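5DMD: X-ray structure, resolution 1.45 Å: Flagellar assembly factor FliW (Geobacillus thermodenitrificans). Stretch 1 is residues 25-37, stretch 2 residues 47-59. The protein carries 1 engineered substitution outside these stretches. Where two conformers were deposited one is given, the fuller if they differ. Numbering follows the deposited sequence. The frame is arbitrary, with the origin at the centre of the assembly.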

# COMPACT_ATOMS: atom_id res chain seq x y z
N GLY A 25 8.60 -3.33 9.85
CA GLY A 25 7.42 -2.53 10.10
C GLY A 25 7.14 -1.63 8.91
O GLY A 25 7.52 -1.92 7.77
N ILE A 26 6.47 -0.52 9.19
CA ILE A 26 6.32 0.54 8.20
C ILE A 26 6.86 1.83 8.81
O ILE A 26 6.89 1.96 10.05
CB ILE A 26 4.87 0.70 7.73
CG1 ILE A 26 3.95 0.97 8.92
CG2 ILE A 26 4.41 -0.56 6.96
CD1 ILE A 26 2.51 1.16 8.53
N PRO A 27 7.33 2.78 8.01
CA PRO A 27 7.83 4.04 8.56
C PRO A 27 6.80 4.68 9.48
O PRO A 27 5.62 4.78 9.14
CB PRO A 27 8.08 4.90 7.31
CG PRO A 27 8.36 3.89 6.24
CD PRO A 27 7.44 2.74 6.54
N GLY A 28 7.25 5.07 10.67
CA GLY A 28 6.38 5.59 11.69
C GLY A 28 5.91 4.55 12.68
O GLY A 28 5.54 4.91 13.80
N PHE A 29 5.92 3.27 12.29
CA PHE A 29 5.34 2.19 13.08
C PHE A 29 6.19 0.94 12.89
O PHE A 29 5.75 -0.05 12.31
CB PHE A 29 3.87 1.92 12.72
CG PHE A 29 2.99 3.12 12.87
CD1 PHE A 29 2.46 3.46 14.10
CD2 PHE A 29 2.73 3.93 11.78
CE1 PHE A 29 1.67 4.58 14.25
CE2 PHE A 29 1.94 5.06 11.92
CZ PHE A 29 1.40 5.38 13.16
N LEU A 30 7.43 0.99 13.39
CA LEU A 30 8.34 -0.13 13.17
C LEU A 30 7.86 -1.41 13.83
O LEU A 30 8.26 -2.50 13.41
CB LEU A 30 9.73 0.21 13.70
CG LEU A 30 10.31 1.52 13.17
CD1 LEU A 30 11.71 1.70 13.73
CD2 LEU A 30 10.35 1.54 11.67
N GLU A 31 7.02 -1.31 14.85
CA GLU A 31 6.54 -2.45 15.61
C GLU A 31 5.41 -3.17 14.90
O GLU A 31 5.04 -4.28 15.31
CB GLU A 31 6.04 -1.94 16.96
CG GLU A 31 4.74 -1.12 16.85
CD GLU A 31 4.96 0.34 16.45
OE1 GLU A 31 6.06 0.88 16.69
OE2 GLU A 31 4.03 0.95 15.89
N GLU A 32 4.86 -2.58 13.84
CA GLU A 32 3.74 -3.15 13.10
C GLU A 32 4.29 -4.00 11.97
O GLU A 32 4.55 -3.52 10.86
CB GLU A 32 2.82 -2.04 12.61
CG GLU A 32 2.17 -1.28 13.75
CD GLU A 32 1.01 -2.06 14.38
OE1 GLU A 32 0.54 -3.04 13.76
OE2 GLU A 32 0.55 -1.67 15.47
N LYS A 33 4.47 -5.29 12.25
CA LYS A 33 5.14 -6.21 11.35
C LYS A 33 4.21 -7.22 10.69
O LYS A 33 4.68 -8.04 9.90
CB LYS A 33 6.29 -6.93 12.06
CG LYS A 33 7.37 -5.97 12.59
CD LYS A 33 8.62 -6.73 13.01
CE LYS A 33 9.58 -5.85 13.79
NZ LYS A 33 10.06 -4.67 13.01
N GLN A 34 2.91 -7.19 10.99
CA GLN A 34 1.96 -8.17 10.46
C GLN A 34 0.74 -7.44 9.94
O GLN A 34 0.07 -6.72 10.69
CB GLN A 34 1.55 -9.16 11.54
CG GLN A 34 2.63 -10.14 11.91
CD GLN A 34 2.37 -10.81 13.25
OE1 GLN A 34 2.29 -12.03 13.34
NE2 GLN A 34 2.22 -10.00 14.29
N PHE A 35 0.45 -7.63 8.65
CA PHE A 35 -0.70 -7.01 8.01
C PHE A 35 -1.45 -8.04 7.17
O PHE A 35 -0.89 -9.04 6.72
CB PHE A 35 -0.26 -5.88 7.06
CG PHE A 35 0.20 -4.65 7.77
CD1 PHE A 35 1.52 -4.51 8.19
CD2 PHE A 35 -0.69 -3.61 8.02
CE1 PHE A 35 1.93 -3.35 8.85
CE2 PHE A 35 -0.29 -2.46 8.68
CZ PHE A 35 1.02 -2.33 9.10
N VAL A 36 -2.72 -7.78 6.97
CA VAL A 36 -3.52 -8.53 6.01
C VAL A 36 -4.09 -7.53 5.02
O VAL A 36 -4.31 -6.36 5.34
CB VAL A 36 -4.64 -9.37 6.69
CG1 VAL A 36 -5.55 -8.48 7.53
CG2 VAL A 36 -5.44 -10.17 5.68
N LEU A 37 -4.28 -7.99 3.78
CA LEU A 37 -4.84 -7.17 2.71
C LEU A 37 -6.30 -7.56 2.53
O LEU A 37 -6.59 -8.71 2.21
CB LEU A 37 -4.06 -7.36 1.41
CG LEU A 37 -2.74 -6.60 1.22
CD1 LEU A 37 -1.73 -6.89 2.32
CD2 LEU A 37 -2.16 -6.93 -0.14
N ILE A 47 -7.59 -2.64 1.69
CA ILE A 47 -7.17 -2.13 3.00
C ILE A 47 -5.93 -2.89 3.45
O ILE A 47 -5.95 -4.12 3.57
CB ILE A 47 -8.28 -2.25 4.05
CG1 ILE A 47 -9.55 -1.57 3.56
CG2 ILE A 47 -7.80 -1.62 5.36
CD1 ILE A 47 -9.35 -0.11 3.19
N LEU A 48 -4.85 -2.15 3.73
CA LEU A 48 -3.69 -2.71 4.41
C LEU A 48 -3.99 -2.64 5.91
O LEU A 48 -3.87 -1.58 6.52
CB LEU A 48 -2.44 -1.91 4.04
CG LEU A 48 -1.13 -2.41 4.65
CD1 LEU A 48 -0.77 -3.79 4.09
CD2 LEU A 48 -0.02 -1.40 4.39
N GLN A 49 -4.38 -3.78 6.49
CA GLN A 49 -4.94 -3.83 7.85
C GLN A 49 -3.95 -4.47 8.81
O GLN A 49 -3.56 -5.63 8.62
CB GLN A 49 -6.23 -4.64 7.84
CG GLN A 49 -6.84 -4.86 9.22
CD GLN A 49 -7.37 -3.58 9.83
OE1 GLN A 49 -8.25 -2.93 9.27
NE2 GLN A 49 -6.81 -3.21 10.98
N SER A 50 -3.56 -3.74 9.85
CA SER A 50 -2.74 -4.33 10.90
C SER A 50 -3.49 -5.44 11.61
O SER A 50 -4.67 -5.30 11.95
CB SER A 50 -2.36 -3.26 11.92
OG SER A 50 -1.78 -3.87 13.06
N VAL A 51 -2.80 -6.55 11.86
CA VAL A 51 -3.34 -7.67 12.63
C VAL A 51 -3.34 -7.41 14.13
O VAL A 51 -4.04 -8.10 14.88
CB VAL A 51 -2.49 -8.90 12.24
CG1 VAL A 51 -2.80 -10.12 13.10
CG2 VAL A 51 -2.70 -9.22 10.79
N ASN A 52 -2.60 -6.40 14.58
CA ASN A 52 -2.49 -6.11 16.01
C ASN A 52 -3.19 -4.83 16.43
O ASN A 52 -3.55 -4.71 17.61
CB ASN A 52 -1.01 -6.02 16.41
CG ASN A 52 -0.29 -7.32 16.21
OD1 ASN A 52 -0.54 -8.28 16.93
ND2 ASN A 52 0.60 -7.37 15.22
N THR A 53 -3.39 -3.88 15.53
CA THR A 53 -3.92 -2.56 15.86
C THR A 53 -5.09 -2.25 14.93
O THR A 53 -4.88 -1.86 13.77
CB THR A 53 -2.84 -1.50 15.70
OG1 THR A 53 -1.70 -1.86 16.49
CG2 THR A 53 -3.35 -0.14 16.18
N PRO A 54 -6.34 -2.40 15.40
CA PRO A 54 -7.49 -2.24 14.50
C PRO A 54 -7.54 -0.92 13.75
O PRO A 54 -7.91 -0.90 12.57
CB PRO A 54 -8.70 -2.42 15.44
CG PRO A 54 -8.19 -3.30 16.53
CD PRO A 54 -6.73 -2.94 16.72
N ALA A 55 -7.17 0.19 14.39
CA ALA A 55 -7.30 1.49 13.74
C ALA A 55 -6.27 1.70 12.63
O ALA A 55 -6.43 2.62 11.82
CB ALA A 55 -7.21 2.62 14.77
N LEU A 56 -5.23 0.87 12.58
CA LEU A 56 -4.18 1.04 11.58
C LEU A 56 -4.61 0.28 10.33
O LEU A 56 -4.25 -0.88 10.12
CB LEU A 56 -2.85 0.51 12.11
CG LEU A 56 -1.61 1.15 11.47
CD1 LEU A 56 -1.77 2.67 11.43
CD2 LEU A 56 -0.34 0.75 12.20
N GLY A 57 -5.40 0.95 9.49
CA GLY A 57 -5.83 0.38 8.23
C GLY A 57 -5.78 1.39 7.10
O GLY A 57 -6.60 2.32 7.05
N PHE A 58 -4.83 1.23 6.20
CA PHE A 58 -4.60 2.19 5.12
C PHE A 58 -5.34 1.79 3.85
O PHE A 58 -5.48 0.61 3.53
CB PHE A 58 -3.10 2.29 4.82
CG PHE A 58 -2.26 2.63 6.02
CD1 PHE A 58 -1.75 1.63 6.83
CD2 PHE A 58 -1.98 3.95 6.32
CE1 PHE A 58 -0.98 1.95 7.95
CE2 PHE A 58 -1.20 4.28 7.43
CZ PHE A 58 -0.70 3.28 8.24
N VAL A 59 -5.82 2.80 3.11
CA VAL A 59 -6.52 2.57 1.85
C VAL A 59 -5.49 2.53 0.73
O VAL A 59 -4.76 3.50 0.51
CB VAL A 59 -7.56 3.67 1.58
CG1 VAL A 59 -8.25 3.39 0.26
CG2 VAL A 59 -8.56 3.73 2.73

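A strand pair can be secured at its end by a buried carboxylate that accepts hydrogen bonds from hydroxyls at the end of the partner strand and in the loop that follows it, and FliW offers a compact example. The approach begins in the loop of stretch 1. Ile-26, which begins a type II turn ending at Phe-29, directs its CA-to-CB bond toward stretch 2, and Ile-26 CD1 lies 3.6 Å from Phe-58 CE1. Phe-29 then receives Leu-56 over one face of its ring, with Leu-56 CD2 4.1 Å from Phe-29 CG, a purely apolar contact.

A second turn, of type I, delivers Glu-32 to the junction. Its buried carboxylate accepts two hydrogen bonds, one on each oxygen: Ser-50 OG donates to Glu-32 OE1 at 2.6 Å, and Thr-53 OG1 donates to Glu-32 OE2 at a very short 2.5 Å. Ser-50 OG itself accepts from Asn-52 N at 3.1 Å, and Thr-53 N donates to Ser-50 OG at 2.9 Å, so the carboxylate is tied to the loop fold as well as to the side chains. The aliphatic part of Glu-32 is not idle, since Glu-32 CG packs 3.6 Å from Leu-56 CD2.

From Gln-34 onward the backbone takes over as a strand antiparallel to 47-50. Gln-34 O accepts from Val-51 N at 3.1 Å, almost linearly. Phe-35 faces Ser-50 in a non-hydrogen-bonded pair, where Phe-35 CA makes a CA-H...O contact of 3.2 Å with Gln-49 O; its ring also reaches along the sheet, Phe-35 CD2 lying 3.6 Å from Leu-48 CG. Val-36 and Gln-49 form the hydrogen-bonded pair, exchanging N-to-O bonds of 2.8 Å in both directions. Leu-37 closes the register opposite Leu-48, their CD1 atoms 3.7 Å apart on the same sheet face as Phe-35 and Ser-50, while Val-36 and Gln-49 project from the other.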